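Local coordinates for protein 2-methyl-aconitate isomerase (Shewanella oneidensis, PDB 5K87) that interconverts the trans and cis isomers of 2-methyl-aconitate through base-catalysed proton abstraction, in the 2-methylcitrate cycle that degrades propionate, at residues G21-G26 with M382-R387; V89-G94 with V139-A144; T149-V154 with Q180-N185. The protein carries 1 engineered substitution. All coordinates share one frame; numbering follows the deposited sequence.

How the interactions relate
Interactions 1, 2 and 3 follow a run of neighbouring strands: 89-96 pairs with 135-143, 148-157 with 179-184, and 374-391 carries one side of interaction 1. Interaction 3 joins the other two, since Ile150 O probably accepts a hydrogen bond from Ile141 N and Ile181 N probably donates one to Met382 O. Interaction 1 is fully buried and small, a beta turn with one direct backbone bond and an arginine linked to it through water, beside the substrate site. Interactions 2 and 3 are regular strand pairs, parallel and antiparallel respectively. Each has a buried, largely apolar face packed against helix 113-122 and a more exposed face carrying polar or charged groups such as Asp90, His153 and Glu182.

Interaction 1 (G21-G26 with M382-R387); sequences GGTSKG and MSRSAR
A type II' beta turn from Gly21 to Ser24, closing the hairpin of strands 12-21 and 24-30, meets Arg384, Ser385 and Ala386 of strand 374-391 at the edge of the substrate site. Gly22 N donates to Ser385 O at 2.9 Å in a nearly straight bond (173°), and the non-hydrogen-bonded pair beside it brings Gly21 CA to 4.2 Å from Ala386 CB. Gly22 takes the first corner of the turn with positive phi. Arg384 CD lies 4.2 Å from Gly22 CA, and a CB on this glycine would come within about 3.2 Å of that methylene.

The Arg384 chain folds at chi2 (-85°) and again at chi3 (80°), and NE donates back to Ser383 O at 2.9 Å, in the plane of the guanidinium. This bond helps to fix the rotation of the flat group. At its edge a water accepts from Arg384 NH2 at 3.0 Å and also hydrogen-bonds Thr23 OG1 at 2.8 Å, bridging the two segments, while Thr23 CG2 approaches NH2 obliquely. Asn111 OD1, of a substrate-binding residue, accepts from both Arg384 NH2 and Thr23 N, so arginine and turn together probably help to position that first-shell side chain. Ser24 OG, itself substrate-binding, hydrogen-bonds the bound malonate.

Arg20 NH1 ties Gly22 O to Ser385 OG. Beyond the turn, Ala386 packs on Ala114 and Ala115 of helix 113-122, and the backbones of Met382 and Arg384 bond to strand 179-184.

Interaction 2 (V89-G94 with V139-A144); sequences VDYLFG and VRIWQA
Val89, Ile141 and Tyr91 interlock on the buried face of two parallel strands. Val89 CG1 is the first bump: its chi1 of 60° puts it between the backbone N and the carbonyl carbon, and it drops into the hollow between Val139 CG1 and Ile141 CG1, at 3.9 Å from each. Ile141 fills the next hollow, between Val89 and Tyr91. Its CG1 branch lies alongside the valine, while its CG2 methyl presses on Tyr91 CB at 3.6 Å and reaches the edge of the tyrosine ring near its plane.

Gln143 then closes over one face of that ring. Its chain bends at chi2, which turns CD back toward Tyr91, and NE2 lies 3.6 Å above the ring plane, offset toward the rim, with the amide turned steeply against the ring (72° between planes). Bonds to Asn145 OD1 (from NE2) and Ile146 N (to OE1) fix the amide. Tyr91 is thus wedged between methyl and amide.

The face bearing Asp90 and Trp142 is less buried. In one of its two conformers, Asp90 OD1 touches Trp142 CB and CD1, oblique to the indole ring, while hydrogen-bonding Ser82 OG. At the C-terminal end Leu92 CD2 covers Ala144 CB at 3.7 Å. Three backbone bonds hold this register, Trp142 N to Val89 O, Tyr91 N to Trp142 O and Ala144 N to Tyr91 O, with a weak fourth from Val89 N to Arg140 O.

Segments 89-94 and 139-143 diverge by 44°, a strong twist. Tyr91 and Ile141 pack on Val116 of helix 113-122, and Tyr91 OH bonds the carbonyl of the probable proton donor/acceptor Cys109. Twisted strands curled round a central helix, that cysteine just before it, are characteristic of the diaminopimelate epimerase fold, the clan of this family.

Interaction 3 (T149-V154 with Q180-N185); sequences TIIAHV and QIEFMN
The imidazole of His153 has Ile151 CG2 over one face, 3.6 Å above its plane and offset toward the rim, and Glu182 at its edge. NE2 donates to Glu182 OE1 at 2.8 Å (149°), meeting the oxygen from above the carboxylate plane; the two flat groups are turned 56° apart. On the opposite face of the strand pair, Ile150 CG2 sits 4.3 Å above the centre of the Phe183 ring, and its CD1 touches the rim at Phe183 CD2, 3.8 Å away.

The Glu182 chain runs out extended (chi2 179°), carrying the carboxylate toward His153. Its OE2 makes a salt bridge with Lys379, while His153 ND1 bonds Thr138 OG1. The carboxylate would probably favour the doubly protonated, cationic imidazole, an effect the lysine should temper. An alanine at His153 would probably leave Glu182 OE1 without its imidazole mate and Thr138 OG1 without the ND1 bond.

Ile151 and Glu182 form a hydrogen-bonded antiparallel pair, each N to the other's O at 2.8 Å. At the Thr149 end a water donates to both Thr149 O and Met184 O.

Strand 148-157 is flanked on its other side by strand 135-143, and strand 179-184 by strand 374-391. The Ile150 face of the pair packs on helix 113-122, with Ile150 and Ile181 both against Thr113.

Interaction 1 (G21-G26 with M382-R387)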
# COMPACT_ATOMS: atom_id res chain seq x y z
N GLY A 21 -4.38 12.47 -4.90
CA GLY A 21 -4.35 13.92 -4.77
C GLY A 21 -3.05 14.28 -4.09
O GLY A 21 -2.77 13.78 -3.00
N GLY A 22 -2.23 15.12 -4.72
CA GLY A 22 -0.92 15.41 -4.17
C GLY A 22 -0.15 14.12 -3.94
O GLY A 22 -0.11 13.24 -4.81
N THR A 23 0.42 13.97 -2.75
CA THR A 23 1.20 12.79 -2.39
C THR A 23 0.39 11.76 -1.60
O THR A 23 0.97 10.99 -0.83
CB THR A 23 2.45 13.19 -1.60
OG1 THR A 23 2.08 14.02 -0.49
CG2 THR A 23 3.40 13.97 -2.48
N SER A 24 -0.93 11.72 -1.81
CA SER A 24 -1.81 10.79 -1.10
C SER A 24 -2.77 10.09 -2.04
O SER A 24 -3.03 10.57 -3.15
CB SER A 24 -2.62 11.54 -0.05
OG SER A 24 -1.74 12.25 0.81
N LYS A 25 -3.33 8.97 -1.59
CA LYS A 25 -4.38 8.27 -2.32
C LYS A 25 -5.58 8.08 -1.41
O LYS A 25 -5.41 7.76 -0.23
CB LYS A 25 -3.92 6.88 -2.79
CG LYS A 25 -2.77 6.91 -3.79
CD LYS A 25 -2.55 5.54 -4.43
CE LYS A 25 -1.89 4.54 -3.50
NZ LYS A 25 -1.60 3.28 -4.25
N GLY A 26 -6.77 8.25 -1.96
CA GLY A 26 -7.97 8.06 -1.18
C GLY A 26 -9.13 7.55 -2.01
O GLY A 26 -9.12 7.62 -3.24
N MET A 382 -0.58 26.80 -2.39
CA MET A 382 0.41 25.86 -2.89
C MET A 382 -0.16 25.22 -4.15
O MET A 382 -1.35 25.33 -4.42
CB MET A 382 0.74 24.80 -1.84
CG MET A 382 -0.42 23.87 -1.56
SD MET A 382 -0.14 22.66 -0.24
CE MET A 382 -0.24 23.73 1.18
N SER A 383 0.70 24.56 -4.91
CA SER A 383 0.25 23.81 -6.07
C SER A 383 0.36 22.32 -5.81
O SER A 383 1.33 21.84 -5.21
CB SER A 383 1.07 24.18 -7.29
OG SER A 383 0.76 25.51 -7.68
N ARG A 384 -0.65 21.59 -6.26
CA ARG A 384 -0.65 20.14 -6.20
C ARG A 384 -1.07 19.63 -7.59
O ARG A 384 -0.93 20.36 -8.58
CB ARG A 384 -1.59 19.67 -5.08
CG ARG A 384 -1.22 20.18 -3.67
CD ARG A 384 -0.18 19.33 -2.95
NE ARG A 384 1.20 19.58 -3.37
CZ ARG A 384 2.25 18.92 -2.91
NH1 ARG A 384 3.47 19.22 -3.32
NH2 ARG A 384 2.08 17.93 -2.04
N SER A 385 -1.52 18.39 -7.67
CA SER A 385 -2.05 17.80 -8.90
C SER A 385 -2.91 16.64 -8.45
O SER A 385 -2.87 16.26 -7.27
CB SER A 385 -0.94 17.32 -9.82
OG SER A 385 -0.24 16.20 -9.27
N ALA A 386 -3.70 16.07 -9.36
CA ALA A 386 -4.56 14.95 -9.03
C ALA A 386 -4.88 14.13 -10.25
O ALA A 386 -4.86 14.63 -11.37
CB ALA A 386 -5.86 15.45 -8.42
N ARG A 387 -5.22 12.87 -10.04
CA ARG A 387 -5.71 12.05 -11.13
C ARG A 387 -6.52 10.87 -10.61
O ARG A 387 -6.26 10.34 -9.52
CB ARG A 387 -4.58 11.57 -12.05
CG ARG A 387 -3.47 10.84 -11.35
CD ARG A 387 -2.36 10.37 -12.30
NE ARG A 387 -2.81 9.24 -13.10
CZ ARG A 387 -2.48 7.96 -12.92
NH1 ARG A 387 -3.02 7.08 -13.73
NH2 ARG A 387 -1.64 7.55 -11.98
O HOH W 1 3.57 16.32 0.03

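Interaction 2 (V89-G94 with V139-A144)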
# COMPACT_ATOMS: atom_id res chain seq x y z
N VAL A 89 -19.12 22.92 -3.11
CA VAL A 89 -19.13 21.52 -2.71
C VAL A 89 -18.72 21.43 -1.25
O VAL A 89 -17.85 22.20 -0.80
CB VAL A 89 -18.18 20.69 -3.63
CG1 VAL A 89 -16.75 21.19 -3.55
CG2 VAL A 89 -18.26 19.19 -3.30
N ASP A 90 -19.35 20.53 -0.50
CA ASP A 90 -18.95 20.23 0.88
C ASP A 90 -18.03 19.01 0.89
O ASP A 90 -18.31 17.99 0.23
CB ASP A 90 -20.15 19.92 1.75
CG ASP A 90 -20.96 21.14 2.12
OD1 ASP A 90 -20.58 22.27 1.77
OD2 ASP A 90 -22.00 20.95 2.78
N TYR A 91 -16.97 19.10 1.69
CA TYR A 91 -15.90 18.11 1.71
C TYR A 91 -15.70 17.58 3.13
O TYR A 91 -15.36 18.35 4.04
CB TYR A 91 -14.64 18.79 1.17
CG TYR A 91 -13.28 18.14 1.39
CD1 TYR A 91 -13.13 16.76 1.56
CD2 TYR A 91 -12.14 18.93 1.42
CE1 TYR A 91 -11.87 16.20 1.74
CE2 TYR A 91 -10.88 18.37 1.60
CZ TYR A 91 -10.76 17.01 1.76
OH TYR A 91 -9.52 16.44 1.95
N LEU A 92 -15.92 16.28 3.31
CA LEU A 92 -15.57 15.59 4.55
C LEU A 92 -14.42 14.63 4.30
O LEU A 92 -14.45 13.82 3.36
CB LEU A 92 -16.74 14.81 5.13
CG LEU A 92 -17.81 15.62 5.85
CD1 LEU A 92 -19.01 14.73 6.17
CD2 LEU A 92 -17.25 16.23 7.12
N PHE A 93 -13.39 14.72 5.14
CA PHE A 93 -12.26 13.82 5.09
C PHE A 93 -12.29 12.89 6.29
O PHE A 93 -12.40 13.34 7.44
CB PHE A 93 -10.96 14.62 5.12
CG PHE A 93 -9.74 13.77 5.28
CD1 PHE A 93 -9.42 12.82 4.32
CD2 PHE A 93 -8.93 13.88 6.39
CE1 PHE A 93 -8.30 12.01 4.45
CE2 PHE A 93 -7.81 13.07 6.53
CZ PHE A 93 -7.51 12.13 5.56
N GLY A 94 -12.17 11.59 6.03
CA GLY A 94 -12.10 10.59 7.08
C GLY A 94 -10.76 9.89 7.08
O GLY A 94 -10.40 9.20 6.11
N VAL A 139 -13.12 26.04 -8.04
CA VAL A 139 -14.03 25.29 -7.18
C VAL A 139 -13.90 25.82 -5.76
O VAL A 139 -12.81 25.80 -5.17
CB VAL A 139 -13.72 23.78 -7.20
CG1 VAL A 139 -14.70 23.04 -6.32
CG2 VAL A 139 -13.78 23.25 -8.62
N ARG A 140 -15.02 26.28 -5.21
CA ARG A 140 -15.06 26.82 -3.86
C ARG A 140 -15.50 25.71 -2.91
O ARG A 140 -16.66 25.30 -2.91
CB ARG A 140 -16.00 28.02 -3.79
CG ARG A 140 -15.63 29.14 -4.80
CD ARG A 140 -16.78 30.11 -5.03
NE ARG A 140 -17.95 29.43 -5.58
CZ ARG A 140 -19.16 29.97 -5.70
NH1 ARG A 140 -19.37 31.21 -5.30
NH2 ARG A 140 -20.15 29.25 -6.21
N ILE A 141 -14.55 25.20 -2.13
CA ILE A 141 -14.79 24.03 -1.30
C ILE A 141 -15.07 24.45 0.13
O ILE A 141 -14.31 25.23 0.71
CB ILE A 141 -13.57 23.10 -1.31
CG1 ILE A 141 -13.24 22.64 -2.73
CG2 ILE A 141 -13.82 21.90 -0.42
CD1 ILE A 141 -11.84 22.09 -2.89
N TRP A 142 -16.16 23.96 0.70
CA TRP A 142 -16.42 24.09 2.12
C TRP A 142 -15.84 22.86 2.80
O TRP A 142 -16.34 21.74 2.63
CB TRP A 142 -17.91 24.22 2.40
CG TRP A 142 -18.24 24.30 3.86
CD1 TRP A 142 -18.95 23.38 4.60
CD2 TRP A 142 -17.87 25.35 4.77
NE1 TRP A 142 -19.05 23.81 5.90
CE2 TRP A 142 -18.40 25.00 6.04
CE3 TRP A 142 -17.16 26.54 4.63
CZ2 TRP A 142 -18.23 25.82 7.16
CZ3 TRP A 142 -16.98 27.34 5.76
CH2 TRP A 142 -17.52 26.98 7.00
N GLN A 143 -14.77 23.07 3.55
CA GLN A 143 -14.13 22.01 4.30
C GLN A 143 -14.97 21.81 5.56
O GLN A 143 -14.91 22.63 6.48
CB GLN A 143 -12.68 22.38 4.63
CG GLN A 143 -11.73 21.18 4.60
CD GLN A 143 -12.21 20.07 5.50
OE1 GLN A 143 -12.70 20.32 6.60
NE2 GLN A 143 -12.11 18.83 5.02
N ALA A 144 -15.77 20.76 5.57
CA ALA A 144 -16.76 20.57 6.60
C ALA A 144 -16.23 19.95 7.89
O ALA A 144 -16.92 20.00 8.91
CB ALA A 144 -17.94 19.76 6.06

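Interaction 3 (T149-V154 with Q180-N185)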
# COMPACT_ATOMS: atom_id res chain seq x y z
N THR A 149 -12.93 27.63 4.18
CA THR A 149 -13.00 27.68 2.73
C THR A 149 -11.66 27.32 2.11
O THR A 149 -10.61 27.81 2.54
CB THR A 149 -13.35 29.10 2.26
OG1 THR A 149 -14.62 29.48 2.79
CG2 THR A 149 -13.38 29.18 0.73
N ILE A 150 -11.69 26.44 1.11
CA ILE A 150 -10.49 26.14 0.32
C ILE A 150 -10.86 26.25 -1.15
O ILE A 150 -11.95 25.84 -1.54
CB ILE A 150 -9.96 24.75 0.63
CG1 ILE A 150 -9.64 24.62 2.12
CG2 ILE A 150 -8.74 24.47 -0.22
CD1 ILE A 150 -9.41 23.21 2.55
N ILE A 151 -9.99 26.85 -1.95
CA ILE A 151 -10.25 27.03 -3.37
C ILE A 151 -9.35 26.10 -4.18
O ILE A 151 -8.15 25.98 -3.88
CB ILE A 151 -9.96 28.47 -3.80
CG1 ILE A 151 -10.71 29.47 -2.91
CG2 ILE A 151 -10.27 28.68 -5.26
CD1 ILE A 151 -12.22 29.37 -2.99
N ALA A 152 -9.90 25.43 -5.18
CA ALA A 152 -9.09 24.65 -6.11
C ALA A 152 -9.30 25.16 -7.52
O ALA A 152 -10.44 25.20 -8.00
CB ALA A 152 -9.43 23.18 -6.02
N HIS A 153 -8.23 25.57 -8.19
CA HIS A 153 -8.31 26.05 -9.56
C HIS A 153 -8.02 24.88 -10.48
O HIS A 153 -6.87 24.53 -10.73
CB HIS A 153 -7.31 27.19 -9.80
CG HIS A 153 -7.52 28.35 -8.88
ND1 HIS A 153 -8.52 29.28 -9.06
CD2 HIS A 153 -6.84 28.74 -7.77
CE1 HIS A 153 -8.45 30.19 -8.11
NE2 HIS A 153 -7.45 29.88 -7.31
N VAL A 154 -9.09 24.26 -10.97
CA VAL A 154 -8.95 23.02 -11.74
C VAL A 154 -9.01 23.31 -13.23
O VAL A 154 -9.97 23.91 -13.70
CB VAL A 154 -10.05 22.02 -11.36
CG1 VAL A 154 -9.87 20.71 -12.12
CG2 VAL A 154 -10.07 21.79 -9.85
N GLN A 180 -3.67 24.62 -8.63
CA GLN A 180 -3.37 25.56 -7.56
C GLN A 180 -4.47 25.55 -6.51
O GLN A 180 -5.67 25.60 -6.84
CB GLN A 180 -3.14 26.95 -8.16
CG GLN A 180 -2.00 26.94 -9.18
CD GLN A 180 -1.74 28.27 -9.82
OE1 GLN A 180 -2.57 29.18 -9.76
NE2 GLN A 180 -0.57 28.41 -10.46
N ILE A 181 -4.05 25.49 -5.25
CA ILE A 181 -4.97 25.43 -4.12
C ILE A 181 -4.78 26.65 -3.23
O ILE A 181 -3.67 27.14 -3.08
CB ILE A 181 -4.70 24.18 -3.26
CG1 ILE A 181 -4.68 22.93 -4.14
CG2 ILE A 181 -5.74 24.04 -2.16
CD1 ILE A 181 -5.98 22.67 -4.83
N GLU A 182 -5.87 27.15 -2.64
CA GLU A 182 -5.78 28.29 -1.73
C GLU A 182 -6.61 28.05 -0.48
O GLU A 182 -7.84 27.93 -0.55
CB GLU A 182 -6.30 29.55 -2.40
CG GLU A 182 -5.65 29.84 -3.73
CD GLU A 182 -6.19 31.08 -4.39
OE1 GLU A 182 -5.82 31.34 -5.55
OE2 GLU A 182 -6.99 31.79 -3.74
N PHE A 183 -5.93 28.03 0.66
CA PHE A 183 -6.57 27.81 1.94
C PHE A 183 -6.87 29.19 2.52
O PHE A 183 -5.96 29.89 2.98
CB PHE A 183 -5.62 27.05 2.87
CG PHE A 183 -5.29 25.66 2.39
CD1 PHE A 183 -4.38 25.45 1.36
CD2 PHE A 183 -5.86 24.55 3.00
CE1 PHE A 183 -4.06 24.16 0.93
CE2 PHE A 183 -5.56 23.26 2.57
CZ PHE A 183 -4.66 23.06 1.54
N MET A 184 -8.14 29.59 2.46
CA MET A 184 -8.53 30.92 2.91
C MET A 184 -8.60 31.00 4.43
O MET A 184 -9.06 30.07 5.09
CB MET A 184 -9.89 31.29 2.33
CG MET A 184 -9.97 31.21 0.82
SD MET A 184 -8.73 32.19 -0.06
CE MET A 184 -9.15 33.84 0.48
N ASN A 185 -8.13 32.13 4.97
CA ASN A 185 -8.24 32.42 6.41
C ASN A 185 -7.92 31.20 7.28
O ASN A 185 -8.77 30.75 8.06
CB ASN A 185 -9.65 32.95 6.71
CG ASN A 185 -9.83 33.38 8.15
OD1 ASN A 185 -8.91 33.92 8.77
ND2 ASN A 185 -11.02 33.14 8.70
O HOH W 2 -8.71 27.29 4.72
O HOH W 3 -11.87 29.94 5.49
O HOH W 4 -4.39 25.57 -11.27